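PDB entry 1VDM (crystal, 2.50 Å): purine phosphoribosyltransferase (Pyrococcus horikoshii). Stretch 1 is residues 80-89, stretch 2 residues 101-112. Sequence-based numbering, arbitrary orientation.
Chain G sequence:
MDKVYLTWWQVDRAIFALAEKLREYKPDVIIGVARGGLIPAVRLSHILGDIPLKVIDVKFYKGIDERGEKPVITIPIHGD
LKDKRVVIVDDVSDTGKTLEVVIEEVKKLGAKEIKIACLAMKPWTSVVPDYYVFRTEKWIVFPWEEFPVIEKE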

# COMPACT_ATOMS: atom_id res chain seq x y z
N ASP G 80 -28.69 -20.01 31.93
CA ASP G 80 -29.81 -19.28 32.51
C ASP G 80 -29.54 -17.78 32.50
O ASP G 80 -28.38 -17.35 32.44
N LEU G 81 -30.60 -17.00 32.55
CA LEU G 81 -30.48 -15.55 32.53
C LEU G 81 -31.05 -14.95 33.80
O LEU G 81 -31.76 -13.95 33.75
N LYS G 82 -30.73 -15.57 34.93
CA LYS G 82 -31.20 -15.09 36.23
C LYS G 82 -30.52 -13.75 36.54
O LYS G 82 -29.31 -13.61 36.38
N ASP G 83 -31.31 -12.77 36.97
CA ASP G 83 -30.80 -11.43 37.30
C ASP G 83 -30.12 -10.73 36.12
O ASP G 83 -29.39 -9.75 36.31
N LYS G 84 -30.36 -11.22 34.91
CA LYS G 84 -29.78 -10.63 33.71
C LYS G 84 -30.79 -9.83 32.90
O LYS G 84 -31.86 -10.32 32.57
N ARG G 85 -30.44 -8.58 32.60
CA ARG G 85 -31.31 -7.72 31.82
C ARG G 85 -31.26 -8.26 30.39
O ARG G 85 -30.19 -8.33 29.79
N VAL G 86 -32.40 -8.67 29.86
CA VAL G 86 -32.41 -9.21 28.51
C VAL G 86 -33.05 -8.28 27.50
O VAL G 86 -33.98 -7.54 27.82
N VAL G 87 -32.52 -8.31 26.28
CA VAL G 87 -33.06 -7.50 25.20
C VAL G 87 -33.09 -8.41 23.97
O VAL G 87 -32.05 -8.93 23.54
N ILE G 88 -34.30 -8.64 23.45
CA ILE G 88 -34.49 -9.48 22.28
C ILE G 88 -34.50 -8.58 21.06
O ILE G 88 -35.23 -7.59 21.01
N VAL G 89 -33.67 -8.93 20.08
CA VAL G 89 -33.55 -8.14 18.86
C VAL G 89 -34.07 -8.91 17.66
O VAL G 89 -33.69 -10.06 17.43
N VAL G 101 -43.05 -16.75 21.12
CA VAL G 101 -42.35 -18.01 21.37
C VAL G 101 -41.00 -17.73 22.03
O VAL G 101 -40.58 -18.43 22.95
N VAL G 102 -40.32 -16.68 21.55
CA VAL G 102 -39.01 -16.31 22.09
C VAL G 102 -39.10 -15.76 23.51
O VAL G 102 -38.20 -15.97 24.31
N ILE G 103 -40.18 -15.04 23.83
CA ILE G 103 -40.32 -14.50 25.17
C ILE G 103 -40.54 -15.62 26.18
O ILE G 103 -40.28 -15.46 27.37
N GLU G 104 -41.01 -16.77 25.69
CA GLU G 104 -41.26 -17.92 26.56
C GLU G 104 -39.99 -18.72 26.80
O GLU G 104 -39.85 -19.38 27.83
N GLU G 105 -39.07 -18.68 25.85
CA GLU G 105 -37.81 -19.40 26.01
C GLU G 105 -36.88 -18.58 26.92
O GLU G 105 -36.01 -19.12 27.60
N VAL G 106 -37.10 -17.26 26.92
CA VAL G 106 -36.30 -16.36 27.73
C VAL G 106 -36.74 -16.39 29.19
O VAL G 106 -35.94 -16.14 30.09
N LYS G 107 -38.02 -16.69 29.42
CA LYS G 107 -38.52 -16.76 30.79
C LYS G 107 -38.16 -18.11 31.39
O LYS G 107 -37.89 -18.21 32.59
N LYS G 108 -38.15 -19.15 30.56
CA LYS G 108 -37.81 -20.50 31.02
C LYS G 108 -36.38 -20.52 31.54
O LYS G 108 -36.00 -21.42 32.30
N LEU G 109 -35.59 -19.54 31.13
CA LEU G 109 -34.19 -19.44 31.55
C LEU G 109 -34.02 -18.48 32.73
O LEU G 109 -32.91 -18.20 33.16
N GLY G 110 -35.15 -17.99 33.23
CA GLY G 110 -35.13 -17.10 34.38
C GLY G 110 -34.78 -15.65 34.14
O GLY G 110 -34.22 -14.99 35.03
N ALA G 111 -35.10 -15.12 32.97
CA ALA G 111 -34.79 -13.73 32.65
C ALA G 111 -35.28 -12.75 33.71
O ALA G 111 -36.46 -12.74 34.08
N LYS G 112 -34.35 -11.93 34.20
CA LYS G 112 -34.67 -10.91 35.20
C LYS G 112 -35.68 -9.96 34.56
O LYS G 112 -36.89 -10.09 34.79

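The helix of stretch 2 runs nearly antiparallel to the strand of stretch 1, at 156° between their directions, and their axes come within 10.4 Å. Apolar side chains fill the space between them.

Val102 points toward the strand with chi1 t. Its CG1 lies 3.5 Å from Ile88 CD1. Ile88, with chi1 m and chi2 t, also points in, and its extended chain carries CD1 to the helix. Ile103 points sideways in an m, t rotamer and makes a looser contact, Ile103 CG1 to Ile88 CD1 at 4.3 Å.

Glu104 and Glu105 do not reach stretch 1. Glu105 instead forms a salt bridge within its own stretch, from Lys108 NZ to Glu105 OE2 at 3.1 Å.

Val106 is buried and points toward stretch 1 with chi1 t. Its two methyls meet different neighbours. Val106 CG2 packs 3.6 Å from Ile88 CD1. Val106 CG1 sits 3.9 Å from Val86 CG1 and 4.1 Å from Leu81 CD1. Val86, chi1 t, points inward like Ile88, whereas Val87 between them is out of reach, as expected for the alternation of a strand.

Leu109 points toward stretch 1 in an m, t rotamer. Leu109 CB lies 4.1 Å from CG of Leu81, which is also m, t. The backbone secures this pair: Leu81 N donates to Leu109 O at 2.7 Å with a nearly straight geometry. Asp80 CB approaches the same Leu109 O at 3.3 Å, while the end of the Asp80 side chain leads away.

Gly110 has no side chain. Its positive phi belongs to a Schellman motif and favours glycine. Lys82 CA makes a CA-H...O contact with Gly110 O at 3.3 Å.

Ala111 points sideways. Its CB rests 3.9 Å from Val86 CG2 and 4.5 Å from Leu81 CB, extending the apolar layer beyond Val106. Ala111 CA also makes a CA-H...O contact with Leu81 O at 3.2 Å.

Lys112 points toward stretch 1, with chi1 to chi3 t and chi4 m. It has the largest area covered by the other stretch. Its CB lies 3.3 Å from Lys84 N, and its CD lies 3.2 Å from Asp83 O. The amine is close to a like charge, Lys112 NZ to Arg85 NE at 3.6 Å. Weak hydrogen bonds run from Lys112 N to Leu81 O at 3.3 Å and to Lys84 O at 3.4 Å. No side chain forms a hydrogen bond or salt bridge across the two stretches.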

# COMPACT_ATOMS: atom_id res chain seq x y z
CB ASP G 80 -30.11 -19.75 33.94
CG ASP G 80 -29.10 -19.25 34.95
OD1 ASP G 80 -29.41 -19.31 36.16
OD2 ASP G 80 -28.01 -18.80 34.53
CB LEU G 81 -31.22 -14.98 31.32
CG LEU G 81 -30.96 -15.71 30.00
CD1 LEU G 81 -31.70 -14.99 28.88
CD2 LEU G 81 -29.46 -15.75 29.72
CB LYS G 82 -30.88 -16.12 37.31
CG LYS G 82 -31.56 -15.88 38.66
CD LYS G 82 -33.07 -15.97 38.53
CE LYS G 82 -33.77 -15.78 39.88
NZ LYS G 82 -35.25 -15.94 39.76
CB ASP G 83 -29.81 -11.51 38.48
CG ASP G 83 -30.49 -11.88 39.79
OD1 ASP G 83 -29.79 -11.93 40.83
OD2 ASP G 83 -31.72 -12.13 39.78
CB LYS G 84 -29.16 -11.71 32.82
CG LYS G 84 -27.84 -12.24 33.31
CD LYS G 84 -27.29 -13.28 32.36
CE LYS G 84 -25.89 -13.70 32.74
NZ LYS G 84 -25.41 -14.82 31.87
CB ARG G 85 -30.77 -6.29 31.83
CG ARG G 85 -30.17 -5.87 33.15
CD ARG G 85 -31.23 -5.51 34.16
NE ARG G 85 -31.78 -4.19 33.88
CZ ARG G 85 -31.05 -3.09 33.79
NH1 ARG G 85 -29.73 -3.16 33.96
NH2 ARG G 85 -31.63 -1.92 33.55
CB VAL G 86 -33.14 -10.56 28.46
CG1 VAL G 86 -33.09 -11.12 27.05
CG2 VAL G 86 -32.51 -11.53 29.44
CB VAL G 87 -32.21 -6.22 24.91
CG1 VAL G 87 -30.77 -6.59 24.65
CG2 VAL G 87 -32.78 -5.46 23.73
CB ILE G 88 -35.82 -10.26 22.39
CG1 ILE G 88 -35.73 -11.23 23.57
CG2 ILE G 88 -36.10 -11.03 21.10
CD1 ILE G 88 -36.99 -12.03 23.82
CB VAL G 89 -32.09 -7.74 18.60
CG1 VAL G 89 -32.01 -6.82 17.39
CG2 VAL G 89 -31.51 -7.07 19.83
CB VAL G 101 -42.10 -18.77 20.06
CG1 VAL G 101 -41.38 -20.08 20.36
CG2 VAL G 101 -43.41 -19.04 19.36
CB VAL G 102 -38.32 -15.26 21.18
CG1 VAL G 102 -36.99 -14.85 21.77
CG2 VAL G 102 -38.11 -15.84 19.81
CB ILE G 103 -41.49 -13.50 25.26
CG1 ILE G 103 -41.24 -12.34 24.30
CG2 ILE G 103 -41.64 -12.98 26.67
CD1 ILE G 103 -42.33 -11.30 24.29
CB GLU G 104 -42.34 -18.82 25.95
CG GLU G 104 -43.76 -18.34 26.20
CD GLU G 104 -44.20 -18.56 27.64
OE1 GLU G 104 -45.26 -18.01 28.02
OE2 GLU G 104 -43.50 -19.28 28.39
CB GLU G 105 -37.16 -19.63 24.65
CG GLU G 105 -37.98 -20.51 23.71
CD GLU G 105 -38.30 -21.86 24.32
OE1 GLU G 105 -37.35 -22.60 24.65
OE2 GLU G 105 -39.50 -22.19 24.45
CB VAL G 106 -36.40 -14.92 27.20
CG1 VAL G 106 -35.58 -14.00 28.07
CG2 VAL G 106 -35.90 -14.87 25.78
CB LYS G 107 -40.04 -16.57 30.82
CG LYS G 107 -40.50 -15.17 30.46
CD LYS G 107 -41.98 -14.99 30.72
CE LYS G 107 -42.41 -13.57 30.40
NZ LYS G 107 -43.84 -13.31 30.74
CB LYS G 108 -37.93 -21.52 29.89
CG LYS G 108 -39.34 -21.83 29.42
CD LYS G 108 -39.28 -22.90 28.34
CE LYS G 108 -40.64 -23.22 27.74
NZ LYS G 108 -40.49 -24.18 26.60
CB LEU G 109 -33.31 -19.00 30.37
CG LEU G 109 -33.20 -20.00 29.21
CD1 LEU G 109 -32.32 -19.44 28.11
CD2 LEU G 109 -32.64 -21.31 29.73
CB ALA G 111 -35.37 -13.36 31.30
CB LYS G 112 -33.38 -10.16 35.58
CG LYS G 112 -33.55 -8.98 36.54
CD LYS G 112 -32.19 -8.32 36.80
CE LYS G 112 -32.31 -7.02 37.60
NZ LYS G 112 -32.98 -5.92 36.84